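Local coordinates for protein cellulose hydrolase (Bacillus licheniformis, PDB 4YZT) that hydrolyses internal beta-1,4-glucosidic bonds of cellulose, acting as a family 5 endoglucanase with a carbohydrate-binding X2 module alongside its catalytic barrel, at residues G34-N39 with I269-T274; L156-N161 with T221-S226. One frame throughout, in Å; residues are numbered along the deposited sequence. Where two conformers were deposited one is given.

Interaction 1 of 2, residues G34-N39 with I269-T274; sequences GWNLGN and IGEYGT. With BGC (beta-D-glucopyranose), chain B; BGC (beta-D-glucopyranose), chain C; BGC (beta-D-glucopyranose), chain D.
In the TIM barrel of this family 5 enzyme, the first and seventh strands meet inside the barrel, where Asn36 reaches past the eighth strand to Gly270. Asn36 ND2 donates a hydrogen bond to Gly270 O at 3.1 Å, and the bond is nearly straight, with an N-H...O angle of 168°. The donor lies in the carbonyl plane of Gly270, and the acceptor lies close to the amide plane of Asn36. With CG anti to the carbonyl carbon (chi1 -80°), the amide is carried inward to this bond. The same ND2 also serves Trp303 O, while OD1 accepts from Arg72 NH1; bonds at both ends of the amide thus fix its rotation. An alanine here would remove that amide and is likely to leave Gly270 O without this donor and Arg72 less firmly positioned.

Arg72 makes a salt bridge to Glu271 OE2. Glu271 OE2 also accepts from O2 of the chain B glucose at 2.7 Å, while OE1 is bonded to Tyr225. The place of Glu271, near the C-terminal end of the seventh strand, is consistent with that of the nucleophile in family 5. On the helix-facing side of the sheet, a water links the strands a second time: it donates to Gly34 O at 2.9 Å and accepts from Tyr272 OH at 2.7 Å, sitting at the tyrosine ring's edge in its plane. After an inverse gamma turn centred on Leu37, the loop brings Asn39 to the bound glucan, where Asn39 ND2 holds O3 of the chain C glucose at 3.0 Å and, weakly, O5 of the chain D unit.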
# COMPACT_ATOMS: atom_id res chain seq x y z
N GLY A 34 -8.01 6.21 7.22
CA GLY A 34 -8.10 7.00 6.01
C GLY A 34 -7.74 6.20 4.76
O GLY A 34 -7.19 5.10 4.85
N TRP A 35 -8.03 6.78 3.60
CA TRP A 35 -7.75 6.13 2.31
C TRP A 35 -7.34 7.16 1.26
O TRP A 35 -7.91 8.25 1.20
CB TRP A 35 -9.00 5.37 1.86
CG TRP A 35 -8.98 4.76 0.49
CD1 TRP A 35 -8.58 3.49 0.15
CD2 TRP A 35 -9.50 5.35 -0.72
NE1 TRP A 35 -8.78 3.28 -1.20
CE2 TRP A 35 -9.34 4.40 -1.75
CE3 TRP A 35 -10.04 6.60 -1.03
CZ2 TRP A 35 -9.73 4.65 -3.06
CZ3 TRP A 35 -10.41 6.85 -2.35
CH2 TRP A 35 -10.25 5.89 -3.35
N ASN A 36 -6.34 6.82 0.44
CA ASN A 36 -5.86 7.72 -0.61
C ASN A 36 -6.51 7.48 -1.96
O ASN A 36 -6.62 6.32 -2.38
CB ASN A 36 -4.33 7.58 -0.79
CG ASN A 36 -3.53 8.33 0.25
OD1 ASN A 36 -3.08 9.47 0.00
ND2 ASN A 36 -3.29 7.69 1.39
N LEU A 37 -6.90 8.55 -2.64
CA LEU A 37 -7.34 8.47 -4.03
C LEU A 37 -6.10 8.56 -4.93
O LEU A 37 -5.87 9.57 -5.58
CB LEU A 37 -8.34 9.58 -4.39
CG LEU A 37 -8.99 9.54 -5.78
CD1 LEU A 37 -10.05 8.44 -5.91
CD2 LEU A 37 -9.60 10.90 -6.12
N GLY A 38 -5.31 7.50 -4.94
CA GLY A 38 -4.01 7.53 -5.60
C GLY A 38 -4.09 7.50 -7.12
O GLY A 38 -5.08 7.05 -7.69
N ASN A 39 -3.03 8.00 -7.78
CA ASN A 39 -2.88 7.92 -9.23
C ASN A 39 -4.10 8.47 -10.00
O ASN A 39 -4.54 7.88 -11.01
CB ASN A 39 -2.58 6.47 -9.66
CG ASN A 39 -1.13 6.05 -9.36
OD1 ASN A 39 -0.42 6.70 -8.59
ND2 ASN A 39 -0.69 4.95 -9.98
N ILE A 269 -0.22 9.79 9.40
CA ILE A 269 0.60 8.95 8.55
C ILE A 269 -0.05 9.02 7.17
O ILE A 269 -1.05 8.34 6.92
CB ILE A 269 0.67 7.51 9.08
CG1 ILE A 269 1.24 7.49 10.50
CG2 ILE A 269 1.52 6.64 8.19
CD1 ILE A 269 0.79 6.29 11.31
N GLY A 270 0.46 9.89 6.31
CA GLY A 270 -0.23 10.20 5.06
C GLY A 270 -0.31 9.05 4.08
O GLY A 270 -1.22 8.99 3.24
N GLU A 271 0.66 8.13 4.16
CA GLU A 271 0.66 6.93 3.34
C GLU A 271 1.30 5.75 4.07
O GLU A 271 2.35 5.90 4.70
CB GLU A 271 1.43 7.14 2.01
CG GLU A 271 0.91 8.26 1.11
CD GLU A 271 1.72 8.40 -0.17
OE1 GLU A 271 2.40 7.41 -0.55
OE2 GLU A 271 1.68 9.49 -0.80
N TYR A 272 0.67 4.59 3.95
CA TYR A 272 1.23 3.30 4.36
C TYR A 272 0.55 2.22 3.53
O TYR A 272 -0.51 2.46 2.93
CB TYR A 272 1.02 3.02 5.86
CG TYR A 272 -0.39 2.57 6.15
CD1 TYR A 272 -0.72 1.21 6.19
CD2 TYR A 272 -1.40 3.50 6.32
CE1 TYR A 272 -2.03 0.80 6.41
CE2 TYR A 272 -2.72 3.10 6.55
CZ TYR A 272 -3.02 1.75 6.58
OH TYR A 272 -4.33 1.37 6.79
N GLY A 273 1.14 1.03 3.53
CA GLY A 273 0.48 -0.11 2.92
C GLY A 273 1.43 -0.94 2.08
O GLY A 273 2.57 -0.56 1.83
N THR A 274 0.95 -2.10 1.62
CA THR A 274 1.80 -2.93 0.77
C THR A 274 1.69 -2.43 -0.66
O THR A 274 0.72 -1.75 -1.02
CB THR A 274 1.45 -4.44 0.87
OG1 THR A 274 0.04 -4.64 0.70
CG2 THR A 274 1.87 -4.97 2.24
C2 BGC B . 4.35 8.79 -3.08
C3 BGC B . 3.34 8.05 -3.88
C4 BGC B . 3.88 6.79 -4.41
C5 BGC B . 4.38 5.94 -3.24
C6 BGC B . 4.88 4.57 -3.60
C1 BGC B . 4.79 7.80 -2.02
O1 BGC B . 5.44 8.33 -0.91
O2 BGC B . 3.77 9.94 -2.38
O3 BGC B . 2.75 8.89 -4.96
O4 BGC B . 2.82 6.11 -5.17
O5 BGC B . 5.47 6.68 -2.61
O6 BGC B . 6.06 4.74 -4.37
C2 BGC C . 2.27 4.78 -7.07
C3 BGC C . 2.74 4.32 -8.42
C4 BGC C . 3.09 5.50 -9.27
C5 BGC C . 4.12 6.37 -8.58
C6 BGC C . 4.42 7.58 -9.43
C1 BGC C . 3.31 5.65 -6.41
O2 BGC C . 1.97 3.66 -6.21
O3 BGC C . 1.70 3.50 -9.03
O4 BGC C . 3.66 5.11 -10.58
O5 BGC C . 3.66 6.82 -7.25
O6 BGC C . 5.53 8.30 -8.90
C2 BGC D . 3.37 5.44 -12.92
C3 BGC D . 2.36 5.45 -14.04
C4 BGC D . 1.55 4.20 -14.09
C5 BGC D . 0.98 3.90 -12.74
C6 BGC D . 0.31 2.56 -12.78
C1 BGC D . 2.70 5.20 -11.61
O2 BGC D . 4.10 6.68 -12.86
O3 BGC D . 3.06 5.63 -15.29
O4 BGC D . 0.37 4.32 -14.95
O5 BGC D . 2.01 3.91 -11.68
O6 BGC D . 1.30 1.59 -12.98
O HOH W 1 -6.01 3.52 6.92

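Interaction 2 of 2, residues L156-N161 with T221-S226. With BGC (beta-D-glucopyranose), chain B.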
# COMPACT_ATOMS: atom_id res chain seq x y z
N LEU A 156 -8.55 19.73 5.32
CA LEU A 156 -7.19 20.01 5.77
C LEU A 156 -6.32 20.32 4.55
O LEU A 156 -6.54 19.77 3.47
CB LEU A 156 -6.60 18.81 6.53
CG LEU A 156 -7.21 18.38 7.88
CD1 LEU A 156 -8.46 17.54 7.67
CD2 LEU A 156 -6.20 17.60 8.71
N PHE A 157 -5.34 21.21 4.72
CA PHE A 157 -4.35 21.46 3.66
C PHE A 157 -3.03 20.78 4.01
O PHE A 157 -2.53 20.95 5.12
CB PHE A 157 -4.07 22.95 3.45
CG PHE A 157 -5.24 23.77 2.96
CD1 PHE A 157 -6.32 23.19 2.34
CD2 PHE A 157 -5.23 25.15 3.12
CE1 PHE A 157 -7.40 23.98 1.88
CE2 PHE A 157 -6.29 25.94 2.68
CZ PHE A 157 -7.37 25.35 2.06
N GLU A 158 -2.46 20.05 3.05
CA GLU A 158 -1.11 19.50 3.20
C GLU A 158 -0.15 20.23 2.24
O GLU A 158 -0.31 20.18 1.02
CB GLU A 158 -1.09 18.00 2.93
CG GLU A 158 0.32 17.41 2.95
CD GLU A 158 0.35 15.94 2.54
OE1 GLU A 158 -0.68 15.43 2.07
OE2 GLU A 158 1.42 15.30 2.70
N ILE A 159 0.83 20.93 2.80
CA ILE A 159 1.69 21.83 2.02
C ILE A 159 2.38 21.19 0.79
O ILE A 159 2.28 21.73 -0.32
CB ILE A 159 2.76 22.47 2.92
CG1 ILE A 159 2.08 23.25 4.06
CG2 ILE A 159 3.67 23.42 2.13
CD1 ILE A 159 1.12 24.31 3.55
N VAL A 160 3.06 20.05 0.98
CA VAL A 160 3.75 19.40 -0.13
C VAL A 160 4.07 17.92 0.17
O VAL A 160 4.53 17.57 1.27
CB VAL A 160 5.08 20.15 -0.49
CG1 VAL A 160 6.06 20.19 0.70
CG2 VAL A 160 5.76 19.55 -1.71
N ASN A 161 3.84 17.06 -0.82
CA ASN A 161 4.15 15.64 -0.73
C ASN A 161 5.64 15.34 -0.93
O ASN A 161 6.24 15.87 -1.86
CB ASN A 161 3.35 14.86 -1.78
CG ASN A 161 3.52 13.37 -1.64
OD1 ASN A 161 3.07 12.79 -0.66
ND2 ASN A 161 4.17 12.74 -2.61
N THR A 221 3.25 15.12 9.73
CA THR A 221 3.06 13.94 8.89
C THR A 221 4.37 13.25 8.54
O THR A 221 5.44 13.87 8.54
CB THR A 221 2.31 14.31 7.58
OG1 THR A 221 1.79 13.11 6.96
CG2 THR A 221 3.22 15.08 6.62
N TYR A 222 4.27 11.96 8.28
CA TYR A 222 5.32 11.18 7.64
C TYR A 222 4.64 10.06 6.86
O TYR A 222 3.42 9.84 7.00
CB TYR A 222 6.33 10.62 8.67
CG TYR A 222 5.76 9.64 9.67
CD1 TYR A 222 5.85 8.27 9.47
CD2 TYR A 222 5.15 10.09 10.84
CE1 TYR A 222 5.33 7.37 10.38
CE2 TYR A 222 4.63 9.19 11.78
CZ TYR A 222 4.72 7.83 11.54
OH TYR A 222 4.21 6.93 12.45
N HIS A 223 5.41 9.38 6.02
CA HIS A 223 4.93 8.19 5.33
C HIS A 223 5.69 6.98 5.86
O HIS A 223 6.85 7.11 6.30
CB HIS A 223 5.11 8.32 3.81
CG HIS A 223 4.35 9.46 3.20
ND1 HIS A 223 4.49 9.82 1.88
CD2 HIS A 223 3.43 10.30 3.73
CE1 HIS A 223 3.69 10.85 1.62
NE2 HIS A 223 3.05 11.17 2.74
N TYR A 224 5.07 5.81 5.81
CA TYR A 224 5.73 4.62 6.32
C TYR A 224 5.57 3.46 5.38
O TYR A 224 4.45 3.00 5.16
CB TYR A 224 5.17 4.25 7.70
CG TYR A 224 6.00 3.20 8.41
CD1 TYR A 224 7.16 3.56 9.10
CD2 TYR A 224 5.64 1.85 8.38
CE1 TYR A 224 7.94 2.61 9.75
CE2 TYR A 224 6.41 0.89 9.05
CZ TYR A 224 7.56 1.28 9.73
OH TYR A 224 8.34 0.35 10.38
N TYR A 225 6.69 2.96 4.87
CA TYR A 225 6.69 1.83 3.94
C TYR A 225 7.80 0.83 4.26
O TYR A 225 8.45 0.29 3.35
CB TYR A 225 6.86 2.32 2.50
CG TYR A 225 5.67 3.00 1.85
CD1 TYR A 225 4.49 2.30 1.58
CD2 TYR A 225 5.74 4.34 1.46
CE1 TYR A 225 3.41 2.91 0.96
CE2 TYR A 225 4.67 4.97 0.83
CZ TYR A 225 3.52 4.24 0.58
OH TYR A 225 2.46 4.86 -0.05
N SER A 226 8.04 0.58 5.55
CA SER A 226 9.11 -0.34 5.94
C SER A 226 8.58 -1.70 6.37
O SER A 226 7.53 -1.80 6.99
CB SER A 226 9.94 0.28 7.07
OG SER A 226 10.57 1.45 6.60
C2 BGC B . 4.35 8.79 -3.08
C3 BGC B . 3.34 8.05 -3.88
C4 BGC B . 3.88 6.79 -4.41
C5 BGC B . 4.38 5.94 -3.24
C6 BGC B . 4.88 4.57 -3.60
C1 BGC B . 4.79 7.80 -2.02
O1 BGC B . 5.44 8.33 -0.91
O2 BGC B . 3.77 9.94 -2.38
O3 BGC B . 2.75 8.89 -4.96
O4 BGC B . 2.82 6.11 -5.17
O5 BGC B . 5.47 6.68 -2.61
O6 BGC B . 6.06 4.74 -4.37
O HOH W 2 1.41 12.97 4.00
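His223 and Asn161 face each other across the mouth of the barrel, on the sixth strand and on the loop after the fourth, their strands being separated in the sheet by strand 194-196. From CB, which points toward segment 156-161, the His223 side chain carries its CG beside the backbone N (chi1 -62°), and the ring then meets different partners at each of ND1, CE1 and NE2. His223 ND1 is bonded to Glu162 OE2 and makes a weak bond to O1 of the chain B glucose at 3.3 Å. His223 CE1 comes up to Asn161 OD1 at 3.1 Å, the oxygen lying in the ring plane at the edge. His223 NE2 meets a water at 2.7 Å, also at the ring edge and in plane.

That water donates to Glu158 OE2 at 2.7 Å and to Thr221 OG1 at 3.0 Å, so it ties both strands to the histidine although Glu158 OE2 itself stays 4.4 Å from His223 NE2. The carboxylate of Glu158 is held at its other oxygen by a salt bridge to Arg72. Asn161, whose amide plane is tilted 32° from the imidazole, sends ND2 to O2 of the same glucose at 2.8 Å. It directly precedes Glu162, in the Asn-Glu pair found in the family 5 signature.

Because Arg72 NH2 donates to Asn161 OD1, the amide is set with its nitrogen toward the sugar. The chemistry therefore implies recognition by directed polar bonds: O2 accepts from Asn161 ND2, whose amide is oriented by Arg72, while it donates to Glu271, and one water serves the polar groups that do not touch directly.

Overall arrangement
Both interactions are buried and lie inside the same closed barrel, their centres about 9 Å apart, and both reach the chain B glucose. Strands 267-272 and 218-224 are neighbours in the sheet, so the second halves of the two contacts run side by side, and Glu271 O probably bonds Tyr224 N. Their chemistry differs. Interaction 1, nearer the centre of the chain, has a direct side-chain-to-backbone hydrogen bond as well as a water bridge, whereas interaction 2 relies on a water and a close approach at a ring edge. Arg72 of the second strand is common to both.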